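Putative angiotensinogen (Lampetra fluviatilis, PDB 5INW) binds heparin, which promotes its inhibition of thrombin through a template mechanism, and belongs to the serpin family of serine protease inhibitors. Local coordinates at residues A[176-180]-A[199-205]; A[182-188]-A[380-386]. The protein carries 1 engineered substitution. All blocks are in the same frame, centred on the assembly; numbering follows the deposited sequence.

Contact 1: residues A[176-180]-A[199-205]; sequences VFSKK and NVRSVDF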
loop_
_atom_site.group_PDB
_atom_site.type_symbol
_atom_site.label_atom_id
_atom_site.label_comp_id
_atom_site.label_asym_id
_atom_site.label_seq_id
_atom_site.Cartn_x
_atom_site.Cartn_y
_atom_site.Cartn_z
ATOM N N VAL A 176 14.444 8.048 8.212
ATOM C CA VAL A 176 14.142 8.373 9.577
ATOM C C VAL A 176 14.836 9.660 9.968
ATOM O O VAL A 176 16.088 9.774 10.008
ATOM C CB VAL A 176 14.540 7.235 10.543
ATOM C CG1 VAL A 176 14.301 7.645 11.993
ATOM C CG2 VAL A 176 13.772 5.933 10.214
ATOM N N PHE A 177 14.027 10.648 10.296
ATOM C CA PHE A 177 14.549 11.913 10.803
ATOM C C PHE A 177 14.460 11.936 12.325
ATOM O O PHE A 177 13.479 11.472 12.900
ATOM C CB PHE A 177 13.755 13.076 10.195
ATOM C CG PHE A 177 13.775 13.108 8.713
ATOM C CD1 PHE A 177 14.899 13.570 8.040
ATOM C CD2 PHE A 177 12.655 12.653 7.972
ATOM C CE1 PHE A 177 14.932 13.633 6.659
ATOM C CE2 PHE A 177 12.679 12.705 6.556
ATOM C CZ PHE A 177 13.840 13.188 5.899
ATOM N N SER A 178 15.436 12.550 12.964
ATOM C CA SER A 178 15.484 12.632 14.425
ATOM C C SER A 178 15.804 14.053 14.904
ATOM O O SER A 178 16.575 14.784 14.262
ATOM C CB SER A 178 16.513 11.611 14.938
ATOM O OG SER A 178 16.838 11.827 16.291
ATOM N N LYS A 179 15.236 14.416 16.063
ATOM C CA LYS A 179 15.555 15.727 16.730
ATOM C C LYS A 179 17.046 15.902 16.964
ATOM O O LYS A 179 17.743 14.963 17.365
ATOM C CB LYS A 179 14.842 15.881 18.057
ATOM C CG LYS A 179 14.744 17.292 18.582
ATOM C CD LYS A 179 14.017 17.294 19.927
ATOM C CE LYS A 179 13.308 18.609 20.228
ATOM N NZ LYS A 179 14.245 19.703 20.602
ATOM N N LYS A 180 17.532 17.095 16.661
ATOM C CA LYS A 180 18.970 17.350 16.604
ATOM C C LYS A 180 19.648 17.147 17.935
ATOM O O LYS A 180 20.708 16.545 17.992
ATOM C CB LYS A 180 19.275 18.762 16.089
ATOM C CG LYS A 180 20.721 18.938 15.636
ATOM C CD LYS A 180 20.964 20.342 15.110
ATOM C CE LYS A 180 21.247 21.263 16.281
ATOM N NZ LYS A 180 21.577 22.643 15.865
ATOM N N ASN A 199 19.819 5.262 7.200
ATOM C CA ASN A 199 20.579 6.022 8.179
ATOM C C ASN A 199 19.745 7.135 8.679
ATOM O O ASN A 199 18.782 7.498 8.023
ATOM C CB ASN A 199 21.885 6.508 7.635
ATOM C CG ASN A 199 22.995 5.509 7.909
ATOM O OD1 ASN A 199 23.373 4.759 7.025
ATOM N ND2 ASN A 199 23.485 5.455 9.178
ATOM N N VAL A 200 20.002 7.534 9.916
ATOM C CA VAL A 200 19.141 8.462 10.638
ATOM C C VAL A 200 19.691 9.807 10.386
ATOM O O VAL A 200 20.853 10.008 10.634
ATOM C CB VAL A 200 19.168 8.219 12.167
ATOM C CG1 VAL A 200 18.429 9.330 12.903
ATOM C CG2 VAL A 200 18.543 6.884 12.493
ATOM N N ARG A 201 18.874 10.702 9.851
ATOM C CA ARG A 201 19.315 12.080 9.592
ATOM C C ARG A 201 18.742 12.940 10.711
ATOM O O ARG A 201 17.578 12.794 11.073
ATOM C CB ARG A 201 18.880 12.576 8.191
ATOM C CG ARG A 201 19.230 11.680 6.979
ATOM C CD ARG A 201 20.734 11.418 6.780
ATOM N NE ARG A 201 21.065 10.139 6.089
ATOM C CZ ARG A 201 22.290 9.765 5.658
ATOM N NH1 ARG A 201 23.353 10.541 5.836
ATOM N NH2 ARG A 201 22.465 8.599 5.033
ATOM N N SER A 202 19.562 13.807 11.287
ATOM C CA SER A 202 19.091 14.725 12.324
ATOM C C SER A 202 18.589 16.063 11.743
ATOM O O SER A 202 18.972 16.460 10.650
ATOM C CB SER A 202 20.159 14.963 13.386
ATOM O OG SER A 202 21.329 15.376 12.770
ATOM N N VAL A 203 17.673 16.705 12.477
ATOM C CA VAL A 203 16.956 17.875 11.981
ATOM C C VAL A 203 16.585 18.766 13.115
ATOM O O VAL A 203 16.302 18.271 14.217
ATOM C CB VAL A 203 15.640 17.484 11.308
ATOM C CG1 VAL A 203 14.869 18.709 10.837
ATOM C CG2 VAL A 203 15.900 16.567 10.139
ATOM N N ASP A 204 16.628 20.079 12.848
ATOM C CA ASP A 204 16.188 21.095 13.784
ATOM C C ASP A 204 14.715 21.323 13.476
ATOM O O ASP A 204 14.364 22.118 12.605
ATOM C CB ASP A 204 17.013 22.367 13.623
ATOM C CG ASP A 204 16.657 23.461 14.645
ATOM O OD1 ASP A 204 15.763 23.286 15.499
ATOM O OD2 ASP A 204 17.291 24.535 14.580
ATOM N N PHE A 205 13.846 20.594 14.167
ATOM C CA PHE A 205 12.404 20.742 13.969
ATOM C C PHE A 205 11.900 22.034 14.587
ATOM O O PHE A 205 10.748 22.395 14.335
ATOM C CB PHE A 205 11.618 19.571 14.590
ATOM C CG PHE A 205 11.977 18.213 14.035
ATOM C CD1 PHE A 205 11.646 17.871 12.757
ATOM C CD2 PHE A 205 12.586 17.251 14.842
ATOM C CE1 PHE A 205 11.923 16.605 12.270
ATOM C CE2 PHE A 205 12.863 15.981 14.357
ATOM C CZ PHE A 205 12.525 15.658 13.067
#
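The two strands close a parallel beta-alpha-beta unit, with strand 200-203 a short edge strand of the large sheet of the serpin fold. The axis of strand 200-203 runs 40° from that of strand 176-179 and approaches it to 4.4 Å. V200 CG1 lies 3.6 Å from S178 CB, while V200 CA makes a CA-H...O contact of 3.4 Å with V176 O. The hydrogen-bonded pairing starts with R201: its N donates to V176 O (2.9 Å, 155°) and its O accepts from S178 N (2.9 Å, 148°), so that it straddles F177, as a parallel register requires. At S202, CA comes 3.2 Å from S178 O. V203 N donates to that same carbonyl, S178 O, at 2.8 Å, and V203 CG2 packs 3.8 Å from F177 CD1, on the side that helix 208-221 covers through M215 and I219. The V203 side chain diverges from that of K179, though the backbones still pair; D204 follows, exposed. The chain then bends so that F205 points back at the first strand. Its buried ring meets this strand edge-on, with F205 CZ 4.1 Å from F177 CB and F205 CE2 3.3 Å from K179 N.

Contact 2: residues A[182-188]-A[380-386]; sequences LWLYRQF and SRITGMQ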
loop_
_atom_site.group_PDB
_atom_site.type_symbol
_atom_site.label_atom_id
_atom_site.label_comp_id
_atom_site.label_asym_id
_atom_site.label_seq_id
_atom_site.Cartn_x
_atom_site.Cartn_y
_atom_site.Cartn_z
ATOM N N LEU A 182 18.777 15.012 20.225
ATOM C CA LEU A 182 18.221 13.851 20.892
ATOM C C LEU A 182 19.104 12.627 20.706
ATOM O O LEU A 182 19.231 12.128 19.578
ATOM C CB LEU A 182 16.806 13.575 20.354
ATOM C CG LEU A 182 16.144 12.315 20.863
ATOM C CD1 LEU A 182 15.826 12.485 22.340
ATOM C CD2 LEU A 182 14.896 11.983 20.067
ATOM N N TRP A 183 19.596 12.105 21.831
ATOM C CA TRP A 183 20.452 10.926 21.889
ATOM C C TRP A 183 19.603 9.679 21.586
ATOM O O TRP A 183 18.537 9.484 22.155
ATOM C CB TRP A 183 21.165 10.761 23.272
ATOM C CG TRP A 183 22.296 11.845 23.543
ATOM C CD1 TRP A 183 22.254 13.175 23.193
ATOM C CD2 TRP A 183 23.636 11.636 24.095
ATOM N NE1 TRP A 183 23.446 13.800 23.492
ATOM C CE2 TRP A 183 24.313 12.891 24.041
ATOM C CE3 TRP A 183 24.322 10.521 24.632
ATOM C CZ2 TRP A 183 25.636 13.068 24.524
ATOM C CZ3 TRP A 183 25.649 10.700 25.105
ATOM C CH2 TRP A 183 26.281 11.970 25.045
ATOM N N LEU A 184 20.113 8.840 20.689
ATOM C CA LEU A 184 19.488 7.599 20.297
ATOM C C LEU A 184 20.362 6.429 20.709
ATOM O O LEU A 184 21.613 6.498 20.667
ATOM C CB LEU A 184 19.290 7.598 18.789
ATOM C CG LEU A 184 18.495 8.796 18.231
ATOM C CD1 LEU A 184 18.372 8.630 16.738
ATOM C CD2 LEU A 184 17.075 8.949 18.782
ATOM N N TYR A 185 19.720 5.353 21.126
ATOM C CA TYR A 185 20.449 4.144 21.396
ATOM C C TYR A 185 20.967 3.566 20.106
ATOM O O TYR A 185 20.281 3.614 19.080
ATOM C CB TYR A 185 19.563 3.115 22.068
ATOM C CG TYR A 185 19.153 3.472 23.475
ATOM C CD1 TYR A 185 20.109 3.653 24.490
ATOM C CD2 TYR A 185 17.830 3.572 23.798
ATOM C CE1 TYR A 185 19.734 3.955 25.788
ATOM C CE2 TYR A 185 17.436 3.854 25.073
ATOM C CZ TYR A 185 18.369 4.051 26.074
ATOM O OH TYR A 185 17.860 4.281 27.343
ATOM N N ARG A 186 22.179 3.017 20.156
ATOM C CA ARG A 186 22.807 2.470 18.966
ATOM C C ARG A 186 22.185 1.161 18.440
ATOM O O ARG A 186 22.271 0.850 17.235
ATOM C CB ARG A 186 24.259 2.252 19.225
ATOM C CG ARG A 186 24.996 1.991 17.955
ATOM C CD ARG A 186 26.447 1.897 18.294
ATOM N NE ARG A 186 26.762 0.687 19.050
ATOM C CZ ARG A 186 27.980 0.380 19.449
ATOM N NH1 ARG A 186 29.002 1.213 19.195
ATOM N NH2 ARG A 186 28.176 -0.748 20.114
ATOM N N GLN A 187 21.557 0.401 19.322
ATOM C CA GLN A 187 20.983 -0.859 18.903
ATOM C C GLN A 187 19.771 -0.532 18.032
ATOM O O GLN A 187 19.466 -1.238 17.022
ATOM C CB GLN A 187 20.668 -1.745 20.124
ATOM C CG GLN A 187 21.896 -2.237 20.886
ATOM C CD GLN A 187 22.300 -1.359 22.063
ATOM O OE1 GLN A 187 21.891 -0.187 22.187
ATOM N NE2 GLN A 187 23.162 -1.919 22.935
ATOM N N PHE A 188 19.125 0.578 18.371
ATOM C CA PHE A 188 18.055 1.099 17.531
ATOM C C PHE A 188 18.552 1.576 16.164
ATOM O O PHE A 188 17.981 1.209 15.156
ATOM C CB PHE A 188 17.299 2.221 18.224
ATOM C CG PHE A 188 16.288 2.871 17.343
ATOM C CD1 PHE A 188 15.047 2.251 17.112
ATOM C CD2 PHE A 188 16.550 4.085 16.728
ATOM C CE1 PHE A 188 14.070 2.843 16.319
ATOM C CE2 PHE A 188 15.573 4.687 15.904
ATOM C CZ PHE A 188 14.338 4.059 15.695
ATOM N N SER A 380 10.925 3.018 24.462
ATOM C CA SER A 380 12.112 3.219 25.249
ATOM C C SER A 380 13.362 2.602 24.638
ATOM O O SER A 380 14.456 2.841 25.185
ATOM C CB SER A 380 11.903 2.665 26.665
ATOM O OG SER A 380 11.984 1.251 26.704
ATOM N N ARG A 381 13.215 1.777 23.585
ATOM C CA ARG A 381 14.363 1.268 22.825
ATOM C C ARG A 381 14.922 2.333 21.906
ATOM O O ARG A 381 16.042 2.181 21.432
ATOM C CB ARG A 381 14.032 0.012 21.991
ATOM C CG ARG A 381 13.971 -1.337 22.735
ATOM C CD ARG A 381 13.735 -2.496 21.742
ATOM N NE ARG A 381 13.330 -3.749 22.387
ATOM C CZ ARG A 381 14.063 -4.867 22.518
ATOM N NH1 ARG A 381 15.297 -4.991 22.008
ATOM N NH2 ARG A 381 13.539 -5.915 23.166
ATOM N N ILE A 382 14.157 3.396 21.644
ATOM C CA ILE A 382 14.632 4.518 20.821
ATOM C C ILE A 382 15.592 5.401 21.589
ATOM O O ILE A 382 16.689 5.686 21.135
ATOM C CB ILE A 382 13.484 5.413 20.297
ATOM C CG1 ILE A 382 12.523 4.603 19.439
ATOM C CG2 ILE A 382 13.988 6.566 19.416
ATOM C CD1 ILE A 382 11.287 5.369 19.006
ATOM N N THR A 383 15.133 5.880 22.733
ATOM C CA THR A 383 15.951 6.737 23.613
ATOM C C THR A 383 15.424 6.715 25.020
ATOM O O THR A 383 14.251 6.514 25.217
ATOM C CB THR A 383 15.972 8.188 23.130
ATOM O OG1 THR A 383 16.724 8.980 24.041
ATOM C CG2 THR A 383 14.580 8.762 23.015
ATOM N N GLY A 384 16.282 6.875 26.003
ATOM C CA GLY A 384 15.835 7.059 27.359
ATOM C C GLY A 384 15.726 8.521 27.709
ATOM O O GLY A 384 15.161 8.834 28.726
ATOM N N MET A 385 16.289 9.419 26.895
ATOM C CA MET A 385 16.336 10.878 27.185
ATOM C C MET A 385 14.940 11.490 27.274
ATOM O O MET A 385 14.802 12.547 27.869
ATOM C CB MET A 385 17.104 11.660 26.095
ATOM C CG MET A 385 18.383 12.393 26.462
ATOM S SD MET A 385 18.615 13.605 25.102
ATOM C CE MET A 385 17.766 15.096 25.684
ATOM N N GLN A 386 13.952 10.860 26.627
ATOM C CA GLN A 386 12.576 11.323 26.567
ATOM C C GLN A 386 11.579 10.159 26.485
ATOM O O GLN A 386 11.914 9.081 25.991
ATOM C CB GLN A 386 12.360 12.164 25.309
ATOM C CG GLN A 386 12.945 13.572 25.248
ATOM C CD GLN A 386 12.543 14.323 23.970
ATOM O OE1 GLN A 386 11.805 13.832 23.163
ATOM N NE2 GLN A 386 12.979 15.549 23.844
#
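I382 is the apolar centre of this contact, in which the loop between helix 361-369 and strand 389-401 of the serpin fold packs on the residues leading into helix 186-196. I382 CG1 sits over the face of the F188 ring, 4.2 Å from its centroid and 21° off the normal, a CH-pi contact. The other carbon branch, I382 CG2, reaches L184 CD2 at 4.0 Å, and L240 of strand 238-251 packs on both I382 and L182. L182 CD1 extends the apolar patch to T383 CG2 (4.0 Å) and M385 CB (4.1 Å). Farther out, M385 SD lies obliquely beside W183, 4.9 Å from the centroid of its five-membered ring, a Met-aromatic contact. The exposed Y185 ring turns its edge to two carbonyl oxygens, with Y185 CE2 3.1 Å from S380 O and Y185 CD2 3.3 Å from R381 O. Two hydrogen bonds cross between the segments. Y185, the N-cap residue of the helix, donates from its N to I382 O at 3.0 Å and 167°. T383 OG1 donates to W183 O at 2.7 Å; within 380-386 the same oxygen accepts from M385 N at 2.9 Å, forming an ST turn.

In the fold
The centres of contacts 1 and 2 lie 13 Å apart, on the same side of the chain's centre. Along the chain their segments alternate: 176-180, 182-188, 199-205, then 380-386. Strand 168-179, helix 186-196 and strand 200-203 form one beta-alpha-beta unit; contact 1 pairs its two strands, whereas contact 2 ties the start of its helix to a loop segment 192 residues away at the closest ends. L184 links them directly, its CD1 lying 3.6 Å from S178 OG and 3.9 Å from V200 CG1. Strand 238-251, the antiparallel neighbour of 168-179, reaches both through L240. In this cleaved serpin the crossover at the large sheet's edge thus meets the loop between 361-369 and 389-401.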